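PDB 2HFS: mevalonate kinase, putative from Leishmania major, which probably catalyses the ATP-dependent phosphorylation of (R)-mevalonate to (R)-5-phosphomevalonate, the first of three steps leading from mevalonate to isopentenyl diphosphate. Local coordinates for residues I17-K21 against D158-Y164; I229-A233 against R244-L248. All blocks are in the same frame, centred on the assembly; numbering follows the deposited sequence. Where two conformers were deposited one is given.

Contact 1 of 2, residues I17-K21 against D158-Y164; sequences IGYGK and DNTAATY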
ATOM      1  N   ILE A  17      12.354  -7.310   4.703  1.00  8.40           N
ATOM      2  CA  ILE A  17      11.672  -6.167   4.129  1.00  8.73           C
ATOM      3  C   ILE A  17      10.156  -6.362   4.070  1.00  8.73           C
ATOM      4  O   ILE A  17       9.661  -7.497   4.130  1.00  7.95           O
ATOM      5  CB  ILE A  17      12.217  -5.897   2.700  1.00  9.12           C
ATOM      6  CG1 ILE A  17      11.716  -6.968   1.723  1.00  9.50           C
ATOM      7  CG2 ILE A  17      13.767  -5.787   2.700  1.00  9.55           C
ATOM      8  CD1 ILE A  17      12.194  -6.799   0.296  1.00 12.54           C
ATOM      9  N   GLY A  18       9.451  -5.250   3.877  1.00  8.09           N
ATOM     10  CA  GLY A  18       8.006  -5.249   3.556  1.00  9.70           C
ATOM     11  C   GLY A  18       7.789  -4.306   2.386  1.00  9.09           C
ATOM     12  O   GLY A  18       8.306  -3.190   2.397  1.00  7.93           O
ATOM     13  N   TYR A  19       7.068  -4.761   1.356  1.00  7.02           N
ATOM     14  CA  TYR A  19       6.834  -3.918   0.179  1.00  7.02           C
ATOM     15  C   TYR A  19       5.785  -2.838   0.421  1.00  7.52           C
ATOM     16  O   TYR A  19       4.877  -3.028   1.244  1.00  9.06           O
ATOM     17  CB  TYR A  19       6.436  -4.771  -1.014  1.00  8.50           C
ATOM     18  CG  TYR A  19       7.373  -5.921  -1.297  1.00 10.35           C
ATOM     19  CD1 TYR A  19       8.621  -5.710  -1.882  1.00 13.18           C
ATOM     20  CD2 TYR A  19       7.018  -7.234  -0.957  1.00 11.88           C
ATOM     21  CE1 TYR A  19       9.481  -6.779  -2.153  1.00 13.50           C
ATOM     22  CE2 TYR A  19       7.879  -8.309  -1.229  1.00 11.98           C
ATOM     23  CZ  TYR A  19       9.102  -8.057  -1.835  1.00 14.10           C
ATOM     24  OH  TYR A  19       9.981  -9.093  -2.091  1.00 19.45           O
ATOM     25  N   GLY A  20       5.929  -1.705  -0.277  1.00  5.62           N
ATOM     26  CA  GLY A  20       4.853  -0.715  -0.373  1.00 10.11           C
ATOM     27  C   GLY A  20       3.681  -1.220  -1.193  1.00 11.34           C
ATOM     28  O   GLY A  20       3.745  -2.310  -1.755  1.00  9.47           O
ATOM     29  N   LYS A  21       2.618  -0.416  -1.259  1.00 12.27           N
ATOM     30  CA  LYS A  21       1.347  -0.829  -1.859  1.00 13.70           C
ATOM     31  C   LYS A  21       0.640   0.320  -2.563  1.00 13.62           C
ATOM     32  O   LYS A  21       0.550   1.419  -2.018  1.00 11.50           O
ATOM     33  CB  LYS A  21       0.395  -1.358  -0.768  1.00 14.35           C
ATOM     34  CG  LYS A  21      -1.021  -1.662  -1.300  1.00 18.50           C
ATOM     35  CD  LYS A  21      -2.135  -1.066  -0.437  1.00 18.31           C
ATOM     36  CE  LYS A  21      -2.032   0.456  -0.262  1.00 16.78           C
ATOM     37  NZ  LYS A  21      -3.226   1.027   0.418  1.00 21.53           N
ATOM     38  N   ASP A 158      -3.187  -4.250   2.811  1.00 15.15           N
ATOM     39  CA  ASP A 158      -1.879  -3.619   2.971  1.00 15.74           C
ATOM     40  C   ASP A 158      -0.827  -4.636   3.419  1.00 14.33           C
ATOM     41  O   ASP A 158       0.235  -4.727   2.812  1.00 13.75           O
ATOM     42  CB  ASP A 158      -1.933  -2.432   3.932  1.00 15.10           C
ATOM     43  CG  ASP A 158      -2.707  -1.251   3.375  1.00 19.55           C
ATOM     44  OD1 ASP A 158      -3.407  -1.386   2.324  1.00 19.95           O
ATOM     45  OD2 ASP A 158      -2.678  -0.134   3.944  1.00 22.50           O
ATOM     46  N   ASN A 159      -1.132  -5.401   4.469  1.00 14.15           N
ATOM     47  CA  ASN A 159      -0.221  -6.445   4.933  1.00 12.99           C
ATOM     48  C   ASN A 159       0.010  -7.528   3.894  1.00 12.17           C
ATOM     49  O   ASN A 159       1.126  -8.025   3.747  1.00 12.94           O
ATOM     50  CB  ASN A 159      -0.617  -7.050   6.290  1.00 12.47           C
ATOM     51  CG  ASN A 159      -2.087  -7.396   6.395  1.00 15.38           C
ATOM     52  OD1 ASN A 159      -2.920  -6.544   6.748  1.00 15.47           O
ATOM     53  ND2 ASN A 159      -2.418  -8.665   6.157  1.00 13.38           N
ATOM     54  N   THR A 160      -1.033  -7.879   3.155  1.00 12.29           N
ATOM     55  CA  THR A 160      -0.895  -8.949   2.180  1.00 11.63           C
ATOM     56  C   THR A 160       0.035  -8.500   1.034  1.00 10.81           C
ATOM     57  O   THR A 160       0.920  -9.248   0.604  1.00 10.80           O
ATOM     58  CB  THR A 160      -2.292  -9.400   1.674  1.00 12.56           C
ATOM     59  OG1 THR A 160      -3.055  -9.939   2.772  1.00 14.10           O
ATOM     60  CG2 THR A 160      -2.153 -10.597   0.743  1.00 13.43           C
ATOM     61  N   ALA A 161      -0.139  -7.273   0.545  1.00 12.89           N
ATOM     62  CA  ALA A 161       0.763  -6.730  -0.471  1.00 11.83           C
ATOM     63  C   ALA A 161       2.197  -6.605   0.067  1.00 11.48           C
ATOM     64  O   ALA A 161       3.168  -6.944  -0.614  1.00 10.50           O
ATOM     65  CB  ALA A 161       0.266  -5.342  -0.933  1.00 13.96           C
ATOM     66  N   ALA A 162       2.322  -6.095   1.287  1.00 10.80           N
ATOM     67  CA  ALA A 162       3.634  -5.939   1.910  1.00  9.52           C
ATOM     68  C   ALA A 162       4.372  -7.282   2.115  1.00 10.82           C
ATOM     69  O   ALA A 162       5.598  -7.359   1.965  1.00  9.56           O
ATOM     70  CB  ALA A 162       3.496  -5.168   3.225  1.00  9.92           C
ATOM     71  N   THR A 163       3.631  -8.336   2.430  0.50 10.06           N
ATOM     72  CA  THR A 163       4.243  -9.648   2.656  0.50 12.86           C
ATOM     73  C   THR A 163       4.617 -10.362   1.359  0.50 11.37           C
ATOM     74  O   THR A 163       5.707 -10.940   1.255  0.50 11.74           O
ATOM     75  CB  THR A 163       3.317 -10.564   3.463  0.50 11.01           C
ATOM     76  OG1 THR A 163       2.048 -10.636   2.808  0.50 16.45           O
ATOM     77  CG2 THR A 163       2.998  -9.964   4.814  0.50 12.44           C
ATOM     78  N   TYR A 164       3.708 -10.330   0.383  1.00 12.44           N
ATOM     79  CA  TYR A 164       3.863 -11.116  -0.848  1.00 11.61           C
ATOM     80  C   TYR A 164       4.395 -10.340  -2.048  1.00 11.93           C
ATOM     81  O   TYR A 164       4.979 -10.939  -2.925  1.00 10.71           O
ATOM     82  CB  TYR A 164       2.527 -11.796  -1.260  1.00 12.03           C
ATOM     83  CG  TYR A 164       2.013 -12.821  -0.271  1.00 12.04           C
ATOM     84  CD1 TYR A 164       2.554 -14.111  -0.226  1.00 14.37           C
ATOM     85  CD2 TYR A 164       1.022 -12.485   0.656  1.00 12.63           C
ATOM     86  CE1 TYR A 164       2.086 -15.058   0.699  1.00 13.24           C
ATOM     87  CE2 TYR A 164       0.559 -13.404   1.586  1.00 13.55           C
ATOM     88  CZ  TYR A 164       1.096 -14.690   1.605  1.00 14.72           C
ATOM     89  OH  TYR A 164       0.630 -15.589   2.527  1.00 15.33           O
TER
HETATM   90  O   HOH W   1       7.913  -9.050   2.486  1.00 11.01           O
HETATM   91  O   HOH W   2       7.968 -11.454  -3.070  1.00 19.87           O
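Tyr19 and Ala162 hold strand 17-21 to helix 158-164 through their backbones: Tyr19 N donates to Ala162 O (3.0 Å, N-H...O angle 162°), arriving in the carbonyl plane on a lone pair. Water 1 lies within donating distance of both Ala162 O and Ile17 O, and the Gly18 CA adds a weaker C-H...O approach. In return, the Ala162 CA-H makes a bent C-H...O contact with Tyr19 O, with 3.2 Å between Ala162 CA and Tyr19 O; Ser117 OG hydrogen-bonds that oxygen as well. Because Tyr19 CG lies beside its own backbone N (chi1 -52°), the ring is set beside the last turn of the helix, its edge to Ala161 O and Thr163 O. Water 2 joins Tyr19 OH to Tyr164 O. Lys21 CG rests 3.9 Å from Ala161 CB. Bends at chi2 and chi3 then bring Lys21 NZ 3.1 Å from Asp158 OD1 in a salt bridge that meets the carboxylate from above its plane, 37° out of it. Gly18 and Gly20 bond to strand 36-52, while Tyr19 N between them turns to the helix. Two polar links about one helical turn apart thus fix the first strand of the N-terminal mixed sheet to the short helix 157-164.

Contact 2 of 2, residues I229-A233 against R244-L248; sequences IVSQA and RLGQL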
ATOM      1  N   ILE A 229     -15.293  -2.825 -15.639  1.00 15.57           N
ATOM      2  CA  ILE A 229     -13.921  -2.319 -15.781  1.00 16.77           C
ATOM      3  C   ILE A 229     -12.887  -3.298 -15.218  1.00 16.77           C
ATOM      4  O   ILE A 229     -11.883  -3.575 -15.876  1.00 16.52           O
ATOM      5  CB  ILE A 229     -13.765  -0.901 -15.158  1.00 15.82           C
ATOM      6  CG1 ILE A 229     -14.551   0.133 -15.977  1.00 17.90           C
ATOM      7  CG2 ILE A 229     -12.287  -0.478 -15.099  1.00 17.58           C
ATOM      8  CD1 ILE A 229     -14.752   1.431 -15.266  1.00 15.86           C
ATOM      9  N   VAL A 230     -13.137  -3.832 -14.021  1.00 15.70           N
ATOM     10  CA  VAL A 230     -12.166  -4.727 -13.388  1.00 15.88           C
ATOM     11  C   VAL A 230     -12.034  -6.045 -14.163  1.00 16.40           C
ATOM     12  O   VAL A 230     -10.939  -6.563 -14.325  1.00 17.06           O
ATOM     13  CB  VAL A 230     -12.422  -4.915 -11.858  1.00 16.42           C
ATOM     14  CG1 VAL A 230     -13.742  -5.645 -11.585  1.00 14.03           C
ATOM     15  CG2 VAL A 230     -11.252  -5.600 -11.208  1.00 15.40           C
ATOM     16  N   SER A 231     -13.159  -6.555 -14.671  1.00 18.94           N
ATOM     17  CA  SER A 231     -13.177  -7.743 -15.530  1.00 17.79           C
ATOM     18  C   SER A 231     -12.237  -7.535 -16.704  1.00 19.27           C
ATOM     19  O   SER A 231     -11.397  -8.391 -17.046  1.00 17.44           O
ATOM     20  CB  SER A 231     -14.605  -7.965 -16.039  1.00 19.66           C
ATOM     21  OG  SER A 231     -14.704  -9.119 -16.855  1.00 24.93           O
ATOM     22  N   GLN A 232     -12.380  -6.374 -17.322  1.00 17.20           N
ATOM     23  CA  GLN A 232     -11.583  -6.041 -18.472  1.00 19.94           C
ATOM     24  C   GLN A 232     -10.131  -5.817 -18.066  1.00 18.36           C
ATOM     25  O   GLN A 232      -9.227  -6.225 -18.787  1.00 19.33           O
ATOM     26  CB  GLN A 232     -12.183  -4.843 -19.195  1.00 20.31           C
ATOM     27  CG  GLN A 232     -13.525  -5.169 -19.863  1.00 24.92           C
ATOM     28  CD  GLN A 232     -14.062  -4.016 -20.686  1.00 30.26           C
ATOM     29  OE1 GLN A 232     -14.675  -3.094 -20.149  1.00 34.96           O
ATOM     30  NE2 GLN A 232     -13.840  -4.066 -21.998  1.00 32.35           N
ATOM     31  N   ALA A 233      -9.911  -5.210 -16.900  1.00 17.83           N
ATOM     32  CA  ALA A 233      -8.549  -4.992 -16.392  1.00 17.03           C
ATOM     33  C   ALA A 233      -7.781  -6.303 -16.212  1.00 16.95           C
ATOM     34  O   ALA A 233      -6.607  -6.418 -16.586  1.00 17.79           O
ATOM     35  CB  ALA A 233      -8.584  -4.205 -15.096  1.00 16.35           C
ATOM     36  N   ARG A 244      -4.420  -0.528 -22.841  1.00 17.10           N
ATOM     37  CA  ARG A 244      -5.792  -0.770 -22.447  1.00 18.35           C
ATOM     38  C   ARG A 244      -5.924  -0.729 -20.935  1.00 17.81           C
ATOM     39  O   ARG A 244      -6.915  -0.214 -20.398  1.00 18.07           O
ATOM     40  CB  ARG A 244      -6.261  -2.123 -22.955  1.00 19.04           C
ATOM     41  CG  ARG A 244      -7.638  -2.484 -22.449  1.00 20.96           C
ATOM     42  CD  ARG A 244      -8.383  -3.468 -23.304  1.00 26.45           C
ATOM     43  NE  ARG A 244      -9.279  -4.294 -22.493  1.00 27.83           N
ATOM     44  CZ  ARG A 244      -9.058  -5.573 -22.203  1.00 28.69           C
ATOM     45  NH1 ARG A 244      -7.977  -6.210 -22.669  1.00 30.06           N
ATOM     46  NH2 ARG A 244      -9.932  -6.231 -21.465  1.00 28.60           N
ATOM     47  N   LEU A 245      -4.937  -1.296 -20.246  1.00 17.20           N
ATOM     48  CA  LEU A 245      -4.924  -1.241 -18.801  1.00 15.89           C
ATOM     49  C   LEU A 245      -5.023   0.214 -18.344  1.00 15.46           C
ATOM     50  O   LEU A 245      -5.781   0.526 -17.428  1.00 14.49           O
ATOM     51  CB  LEU A 245      -3.674  -1.915 -18.228  1.00 15.79           C
ATOM     52  CG  LEU A 245      -3.694  -2.026 -16.694  1.00 17.23           C
ATOM     53  CD1 LEU A 245      -4.673  -3.089 -16.222  1.00 16.79           C
ATOM     54  CD2 LEU A 245      -2.297  -2.280 -16.123  1.00 16.45           C
ATOM     55  N   GLY A 246      -4.280   1.092 -19.008  1.00 13.88           N
ATOM     56  CA  GLY A 246      -4.272   2.519 -18.681  1.00 14.15           C
ATOM     57  C   GLY A 246      -5.612   3.203 -18.896  1.00 13.30           C
ATOM     58  O   GLY A 246      -6.108   3.934 -18.035  1.00 11.39           O
ATOM     59  N   GLN A 247      -6.202   2.968 -20.066  1.00 13.71           N
ATOM     60  CA  GLN A 247      -7.542   3.456 -20.353  1.00 13.25           C
ATOM     61  C   GLN A 247      -8.579   3.048 -19.281  1.00 11.77           C
ATOM     62  O   GLN A 247      -9.443   3.852 -18.916  1.00 12.46           O
ATOM     63  CB  GLN A 247      -7.980   3.028 -21.759  1.00 12.78           C
ATOM     64  CG  GLN A 247      -9.285   3.703 -22.241  1.00 22.34           C
ATOM     65  CD  GLN A 247      -9.441   5.157 -21.781  1.00 24.69           C
ATOM     66  OE1 GLN A 247      -8.542   6.007 -21.985  1.00 27.86           O
ATOM     67  NE2 GLN A 247     -10.585   5.448 -21.150  1.00 29.22           N
ATOM     68  N   LEU A 248      -8.474   1.820 -18.784  1.00 12.43           N
ATOM     69  CA  LEU A 248      -9.366   1.283 -17.751  1.00 10.75           C
ATOM     70  C   LEU A 248      -9.160   1.977 -16.404  1.00 11.26           C
ATOM     71  O   LEU A 248     -10.124   2.274 -15.701  1.00 10.39           O
ATOM     72  CB  LEU A 248      -9.186  -0.239 -17.614  1.00 11.71           C
ATOM     73  CG  LEU A 248      -9.713  -1.083 -18.794  1.00 11.72           C
ATOM     74  CD1 LEU A 248      -8.962  -2.380 -18.913  1.00 11.61           C
ATOM     75  CD2 LEU A 248     -11.222  -1.332 -18.687  1.00 13.52           C
TER
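Helices 229-233 and 244-248 run nearly antiparallel, at 163° between their directions, with axes 9.7 Å apart at closest approach and Ala233 level with Leu245, Ile229 with Leu248. Leu248 fills the groove between them. With CG beside the backbone N (chi1 -70°) the branch points at the partner helix, and its two methyls diverge from there: CD1 reaches Ala233 N at 3.6 Å and also touches Ala233 CB, whereas CD2 lies 3.7 Å from Gln232 CB and packs against Ile229. The Ile229 side chain slides past it in the opposite direction, its CG2 methyl 3.8 Å from Leu248 CD2 and close to Leu248 O. Toward the other end, Leu245 CD1 meets Ala233 CB at 4.2 Å. Phe25 of strand 17-25 touches Ile229, Ala233, Leu245 and Leu248, closing the apolar side of the pair. On the polar flank Arg244 crosses Gln232 at about a right angle, the guanidinium and amide planes 48° apart. Arg244 NH2 comes within 2.8 Å of Gln232 O, but the angle is too poor for a hydrogen bond; the same nitrogen forms a salt bridge with Glu235, further along helix 216-239. Such geometry is that of an antiparallel helical hairpin, here made by helices 216-239 and 242-258 joined through a short turn, in the C-terminal half of a GHMP kinase.

From the N terminus, the chain first lays down strand 17-25, which pairs with strand 36-52 and is met again by helix 157-164, so contact 1 closes a long loop, with 136 residues between its segments. Contact 2 opens after that loop has closed, and 10 residues lie between its segments: the end of helix 216-239, the short turn and the start of helix 242-258. The two are therefore in series, neither nested nor crossed. The centres of contacts 1 and 2 lie about 23 Å apart. Contact 1 ties the mixed sheet to a helix of the N-terminal half; contact 2 pairs two consecutive helices. Strand 17-25 links them, since its later residue Phe25 packs on the helix pair of contact 2.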